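Local coordinates for protein serine protease inhibitor (Schistosoma haematobium, PDB 3STO) that probably inhibits serine proteases, offering them an exposed reactive-centre loop as bait, at residues Asp182-Ile187 against Tyr336-Ile341; Phe255-Pro260 against Phe375-Pro380. One frame throughout, in Å; residues are numbered along the deposited sequence.

Interaction 1 of 2, residues Asp182-Ile187 against Tyr336-Ile341; sequences DDTAMI and YVNEFI
In N338, chi1 (-66°) sets CG anti to the carbonyl carbon, beside the backbone N, and from there OD1 reaches the amides of A185 and M186, while a bend at chi3 of M186 (37°) folds the methyl CE back to V337. CE of the selenomethionine M186 ends 3.4 Å from CG2 of V337, the two side chains crossing at a slant. OD1 of N338 is gripped by two successive backbone amides. N of A185 lies 2.7 Å from OD1 but stands above the plane of the carboxamide, whereas N of M186, at 3.0 Å from OD1, approaches in that plane and gives a nearly straight bond (169° at the hydrogen). In return, N of N338 donates to O of M186 at 2.8 Å, so side chain and main chain of one asparagine together hold both the N-H and the C=O of M186. Beyond it the two backbones run as neighbouring parallel strands: I187 bridges E339, and CA of I187 comes within 3.5 Å of O of E339 in a CA-H...O contact. Their side chains lie alongside each other on one face of the sheet, with CD1 of I187 3.4 Å from OE2 of E339. A185 and I187 also bond through their backbones to E124 and F122 of strand 112-124, and E339 to L188. The N338 bonds and the I187-E339 bridge lie at the start of the pairing between strands 186-197 and 339-348, which correspond to s3A and s5A of the serpin fold, the parallel central pair of sheet A between which serpins insert the cleaved reactive-centre loop.

Interaction 2 of 2, residues Phe255-Pro260 against Phe375-Pro380; sequences FVIVLP and FHVTHP
The ring of F375 carries CD2 of L259 over the centre of one face, 4.3 Å from the centroid and 7° off the normal, while CG2 of I257 lies at its edge, in plane. The imidazole of H379 takes the other branch of the same leucine: CD1 of L259 sits over one face, shifted toward the rim, 4.0 Å from the ring centroid, and O of P260 lies at the edge near the ring plane, with T378 OG1 also at the edge. In the serpin fold this is where the link from strand 373-376 of sheet C to strand 381-387 of sheet B passes over strand 253-260, the touching parts running 75° apart. L259 is central to the contact: chi1 of -170° puts CG anti to the backbone N, and from CG the two methyls spread, each making a CH-pi contact with a different ring. CD2 of L259 also rests 3.5 Å from O of H376. V377, the centre of an inverse gamma turn, brings CG2 to 4.1 Å from CG2 of I257. CZ of F375 reaches back to CB of L259 at 3.6 Å. The same phenyl ring touches V291 and L293 of strand 287-305 and V244 of strand 241-247, joining sheets B and C in one apolar core, whereas H376 points away and bonds through NE2 to OG of S292. At the far end CE1 of H379 comes within 3.1 Å of O of P260, and CD of P260 packs 3.5 Å from O of P380.

Interactions 1 and 2 lie on opposite sides of the chain's centre, their own centres 38 Å apart and their nearest atoms about 21 Å apart, so neither touches the other. Their segments alternate along the chain: 182-187, 255-260, 336-341, 375-380. Strand 287-305 connects them, pairing antiparallel with strand 339-348 of interaction 1 and parallel with strand 373-376 of interaction 2. Between these two strands the chain includes the unmodelled residues 358-364, where the reactive-centre loop of a serpin is expected. Interaction 1 lies in sheet A, which in inhibitory serpins receives that loop after cleavage; interaction 2 packs sheet B against the chain that follows the loop.

Interaction 1 of 2, residues Asp182-Ile187 against Tyr336-Ile341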
loop_
_atom_site.group_PDB
_atom_site.type_symbol
_atom_site.label_atom_id
_atom_site.label_comp_id
_atom_site.label_asym_id
_atom_site.label_seq_id
_atom_site.Cartn_x
_atom_site.Cartn_y
_atom_site.Cartn_z
ATOM N N ASP A 182 3.273 27.545 -1.579
ATOM C CA ASP A 182 4.473 28.343 -1.768
ATOM C C ASP A 182 5.243 28.344 -0.451
ATOM O O ASP A 182 4.651 28.211 0.631
ATOM C CB ASP A 182 4.120 29.766 -2.219
ATOM N N ASP A 183 6.561 28.472 -0.544
ATOM C CA ASP A 183 7.404 28.343 0.633
ATOM C C ASP A 183 7.495 26.859 0.993
ATOM O O ASP A 183 7.652 26.487 2.157
ATOM C CB ASP A 183 6.840 29.164 1.800
ATOM C CG ASP A 183 7.040 30.665 1.613
ATOM O OD1 ASP A 183 8.083 31.059 1.048
ATOM O OD2 ASP A 183 6.158 31.452 2.033
ATOM N N THR A 184 7.387 26.010 -0.022
ATOM C CA THR A 184 7.541 24.579 0.173
ATOM C C THR A 184 9.014 24.185 0.072
ATOM O O THR A 184 9.670 24.463 -0.927
ATOM C CB THR A 184 6.655 23.759 -0.825
ATOM O OG1 THR A 184 5.300 23.747 -0.355
ATOM C CG2 THR A 184 7.153 22.310 -0.945
ATOM N N ALA A 185 9.525 23.529 1.108
ATOM C CA ALA A 185 10.903 23.044 1.120
ATOM C C ALA A 185 11.053 21.657 0.493
ATOM O O ALA A 185 11.924 21.428 -0.340
ATOM C CB ALA A 185 11.445 23.033 2.557
HETATM N N MSE A 186 10.206 20.723 0.916
HETATM C CA MSE A 186 10.392 19.330 0.539
HETATM C C MSE A 186 9.111 18.531 0.540
HETATM O O MSE A 186 8.286 18.642 1.459
HETATM C CB MSE A 186 11.406 18.661 1.466
HETATM C CG MSE A 186 11.602 17.172 1.170
HETATM SE SE MSE A 186 13.121 16.377 2.171
HETATM C CE MSE A 186 12.924 17.352 3.857
ATOM N N ILE A 187 8.954 17.731 -0.505
ATOM C CA ILE A 187 7.814 16.837 -0.625
ATOM C C ILE A 187 8.252 15.409 -0.926
ATOM O O ILE A 187 9.078 15.164 -1.809
ATOM C CB ILE A 187 6.887 17.295 -1.724
ATOM C CG1 ILE A 187 6.162 18.588 -1.299
ATOM C CG2 ILE A 187 5.904 16.159 -2.075
ATOM C CD1 ILE A 187 5.184 19.102 -2.340
ATOM N N TYR A 336 12.702 20.772 6.081
ATOM C CA TYR A 336 11.801 19.811 6.705
ATOM C C TYR A 336 10.804 19.333 5.665
ATOM O O TYR A 336 10.727 19.884 4.557
ATOM C CB TYR A 336 11.058 20.429 7.880
ATOM C CG TYR A 336 10.077 21.484 7.437
ATOM C CD1 TYR A 336 10.520 22.746 7.026
ATOM C CD2 TYR A 336 8.700 21.222 7.422
ATOM C CE1 TYR A 336 9.629 23.721 6.637
ATOM C CE2 TYR A 336 7.796 22.183 7.026
ATOM C CZ TYR A 336 8.265 23.429 6.635
ATOM O OH TYR A 336 7.368 24.383 6.243
ATOM N N VAL A 337 10.035 18.307 6.012
ATOM C CA VAL A 337 9.113 17.741 5.046
ATOM C C VAL A 337 7.766 18.455 5.120
ATOM O O VAL A 337 7.141 18.477 6.176
ATOM C CB VAL A 337 8.964 16.221 5.251
ATOM C CG1 VAL A 337 7.780 15.676 4.414
ATOM C CG2 VAL A 337 10.265 15.525 4.880
ATOM N N ASN A 338 7.322 19.049 4.011
ATOM C CA ASN A 338 6.021 19.718 3.996
ATOM C C ASN A 338 4.895 18.703 3.797
ATOM O O ASN A 338 3.896 18.726 4.519
ATOM C CB ASN A 338 5.951 20.753 2.874
ATOM C CG ASN A 338 6.885 21.903 3.082
ATOM O OD1 ASN A 338 8.064 21.845 2.699
ATOM N ND2 ASN A 338 6.371 22.971 3.695
ATOM N N GLU A 339 5.055 17.820 2.811
ATOM C CA GLU A 339 4.018 16.834 2.483
ATOM C C GLU A 339 4.602 15.434 2.266
ATOM O O GLU A 339 5.705 15.266 1.742
ATOM C CB GLU A 339 3.234 17.250 1.241
ATOM C CG GLU A 339 2.854 18.714 1.197
ATOM C CD GLU A 339 2.147 19.104 -0.102
ATOM O OE1 GLU A 339 1.298 18.319 -0.590
ATOM O OE2 GLU A 339 2.443 20.199 -0.640
ATOM N N PHE A 340 3.846 14.437 2.688
ATOM C CA PHE A 340 4.256 13.068 2.584
ATOM C C PHE A 340 2.991 12.380 2.050
ATOM O O PHE A 340 1.987 12.217 2.741
ATOM C CB PHE A 340 4.702 12.568 3.957
ATOM C CG PHE A 340 5.285 11.173 3.966
ATOM C CD1 PHE A 340 4.864 10.216 3.085
ATOM C CD2 PHE A 340 6.259 10.824 4.880
ATOM C CE1 PHE A 340 5.383 8.930 3.116
ATOM C CE2 PHE A 340 6.785 9.535 4.910
ATOM C CZ PHE A 340 6.332 8.588 4.020
ATOM N N ILE A 341 3.049 12.024 0.778
ATOM C CA ILE A 341 1.869 11.660 0.032
ATOM C C ILE A 341 2.062 10.296 -0.581
ATOM O O ILE A 341 3.088 10.052 -1.216
ATOM C CB ILE A 341 1.566 12.699 -1.100
ATOM C CG1 ILE A 341 1.184 14.056 -0.503
ATOM C CG2 ILE A 341 0.404 12.261 -1.939
ATOM C CD1 ILE A 341 1.263 15.186 -1.509
#

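Interaction 2 of 2, residues Phe255-Pro260 against Phe375-Pro380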
loop_
_atom_site.group_PDB
_atom_site.type_symbol
_atom_site.label_atom_id
_atom_site.label_comp_id
_atom_site.label_asym_id
_atom_site.label_seq_id
_atom_site.Cartn_x
_atom_site.Cartn_y
_atom_site.Cartn_z
ATOM N N PHE A 255 -5.161 -12.518 -4.001
ATOM C CA PHE A 255 -6.151 -11.495 -3.733
ATOM C C PHE A 255 -7.144 -12.039 -2.740
ATOM O O PHE A 255 -7.831 -12.996 -3.044
ATOM C CB PHE A 255 -6.864 -11.123 -5.015
ATOM C CG PHE A 255 -7.794 -9.967 -4.879
ATOM C CD1 PHE A 255 -7.304 -8.685 -4.586
ATOM C CD2 PHE A 255 -9.145 -10.127 -5.149
ATOM C CE1 PHE A 255 -8.176 -7.564 -4.506
ATOM C CE2 PHE A 255 -10.032 -9.029 -5.066
ATOM C CZ PHE A 255 -9.528 -7.742 -4.741
ATOM N N VAL A 256 -7.176 -11.459 -1.543
ATOM C CA VAL A 256 -8.021 -11.921 -0.460
ATOM C C VAL A 256 -9.242 -11.009 -0.352
ATOM O O VAL A 256 -9.083 -9.802 -0.224
ATOM C CB VAL A 256 -7.232 -11.971 0.853
ATOM C CG1 VAL A 256 -8.157 -12.318 2.053
ATOM C CG2 VAL A 256 -6.065 -12.983 0.719
ATOM N N ILE A 257 -10.447 -11.587 -0.455
ATOM C CA ILE A 257 -11.695 -10.845 -0.284
ATOM C C ILE A 257 -12.335 -11.223 1.021
ATOM O O ILE A 257 -12.426 -12.396 1.371
ATOM C CB ILE A 257 -12.674 -11.053 -1.442
ATOM C CG1 ILE A 257 -11.934 -10.898 -2.786
ATOM C CG2 ILE A 257 -13.900 -10.100 -1.341
ATOM C CD1 ILE A 257 -12.533 -11.769 -3.888
ATOM N N VAL A 258 -12.717 -10.207 1.780
ATOM C CA VAL A 258 -13.369 -10.428 3.052
ATOM C C VAL A 258 -14.800 -9.914 2.948
ATOM O O VAL A 258 -15.024 -8.708 2.853
ATOM C CB VAL A 258 -12.666 -9.706 4.216
ATOM C CG1 VAL A 258 -13.343 -10.068 5.531
ATOM C CG2 VAL A 258 -11.195 -10.082 4.268
ATOM N N LEU A 259 -15.754 -10.842 2.957
ATOM C CA LEU A 259 -17.147 -10.513 2.665
ATOM C C LEU A 259 -17.994 -10.721 3.913
ATOM O O LEU A 259 -18.122 -11.840 4.417
ATOM C CB LEU A 259 -17.681 -11.350 1.482
ATOM C CG LEU A 259 -19.053 -10.932 0.934
ATOM C CD1 LEU A 259 -19.016 -9.518 0.291
ATOM C CD2 LEU A 259 -19.590 -11.948 -0.064
ATOM N N PRO A 260 -18.566 -9.630 4.427
ATOM C CA PRO A 260 -19.490 -9.735 5.568
ATOM C C PRO A 260 -20.652 -10.674 5.247
ATOM O O PRO A 260 -21.146 -10.709 4.110
ATOM C CB PRO A 260 -20.000 -8.313 5.725
ATOM C CG PRO A 260 -18.917 -7.460 5.124
ATOM C CD PRO A 260 -18.445 -8.243 3.939
ATOM N N PHE A 375 -20.050 -17.175 -3.386
ATOM C CA PHE A 375 -19.313 -16.033 -2.850
ATOM C C PHE A 375 -19.600 -14.891 -3.791
ATOM O O PHE A 375 -18.874 -14.686 -4.773
ATOM C CB PHE A 375 -17.806 -16.322 -2.787
ATOM C CG PHE A 375 -17.047 -15.419 -1.864
ATOM C CD1 PHE A 375 -16.941 -15.721 -0.533
ATOM C CD2 PHE A 375 -16.416 -14.266 -2.345
ATOM C CE1 PHE A 375 -16.228 -14.891 0.317
ATOM C CE2 PHE A 375 -15.713 -13.433 -1.507
ATOM C CZ PHE A 375 -15.622 -13.731 -0.173
ATOM N N HIS A 376 -20.674 -14.165 -3.503
ATOM C CA HIS A 376 -21.172 -13.154 -4.429
ATOM C C HIS A 376 -20.958 -11.760 -3.863
ATOM O O HIS A 376 -21.567 -11.388 -2.878
ATOM C CB HIS A 376 -22.646 -13.416 -4.747
ATOM C CG HIS A 376 -22.875 -14.708 -5.451
ATOM N ND1 HIS A 376 -24.133 -15.222 -5.672
ATOM C CD2 HIS A 376 -22.004 -15.591 -5.994
ATOM C CE1 HIS A 376 -24.028 -16.372 -6.308
ATOM N NE2 HIS A 376 -22.743 -16.618 -6.519
ATOM N N VAL A 377 -20.048 -11.012 -4.477
ATOM C CA VAL A 377 -19.560 -9.773 -3.878
ATOM C C VAL A 377 -20.527 -8.666 -4.318
ATOM O O VAL A 377 -20.286 -7.979 -5.296
ATOM C CB VAL A 377 -18.043 -9.499 -4.247
ATOM C CG1 VAL A 377 -17.533 -8.219 -3.638
ATOM C CG2 VAL A 377 -17.154 -10.652 -3.812
ATOM N N THR A 378 -21.634 -8.526 -3.591
ATOM C CA THR A 378 -22.732 -7.661 -4.008
ATOM C C THR A 378 -22.983 -6.482 -3.053
ATOM O O THR A 378 -23.961 -5.740 -3.211
ATOM C CB THR A 378 -24.065 -8.481 -4.111
ATOM O OG1 THR A 378 -24.301 -9.136 -2.867
ATOM C CG2 THR A 378 -23.979 -9.522 -5.177
ATOM N N HIS A 379 -22.114 -6.330 -2.062
ATOM C CA HIS A 379 -22.210 -5.281 -1.052
ATOM C C HIS A 379 -20.763 -4.978 -0.573
ATOM O O HIS A 379 -19.840 -5.717 -0.934
ATOM C CB HIS A 379 -23.159 -5.716 0.099
ATOM C CG HIS A 379 -22.888 -7.086 0.639
ATOM N ND1 HIS A 379 -22.244 -7.304 1.836
ATOM C CD2 HIS A 379 -23.194 -8.322 0.148
ATOM C CE1 HIS A 379 -22.166 -8.607 2.063
ATOM N NE2 HIS A 379 -22.745 -9.244 1.059
ATOM N N PRO A 380 -20.556 -3.900 0.213
ATOM C CA PRO A 380 -19.177 -3.463 0.567
ATOM C C PRO A 380 -18.290 -4.539 1.208
ATOM O O PRO A 380 -18.707 -5.357 2.028
ATOM C CB PRO A 380 -19.411 -2.281 1.525
ATOM C CG PRO A 380 -20.765 -1.709 1.033
ATOM C CD PRO A 380 -21.576 -2.958 0.736
#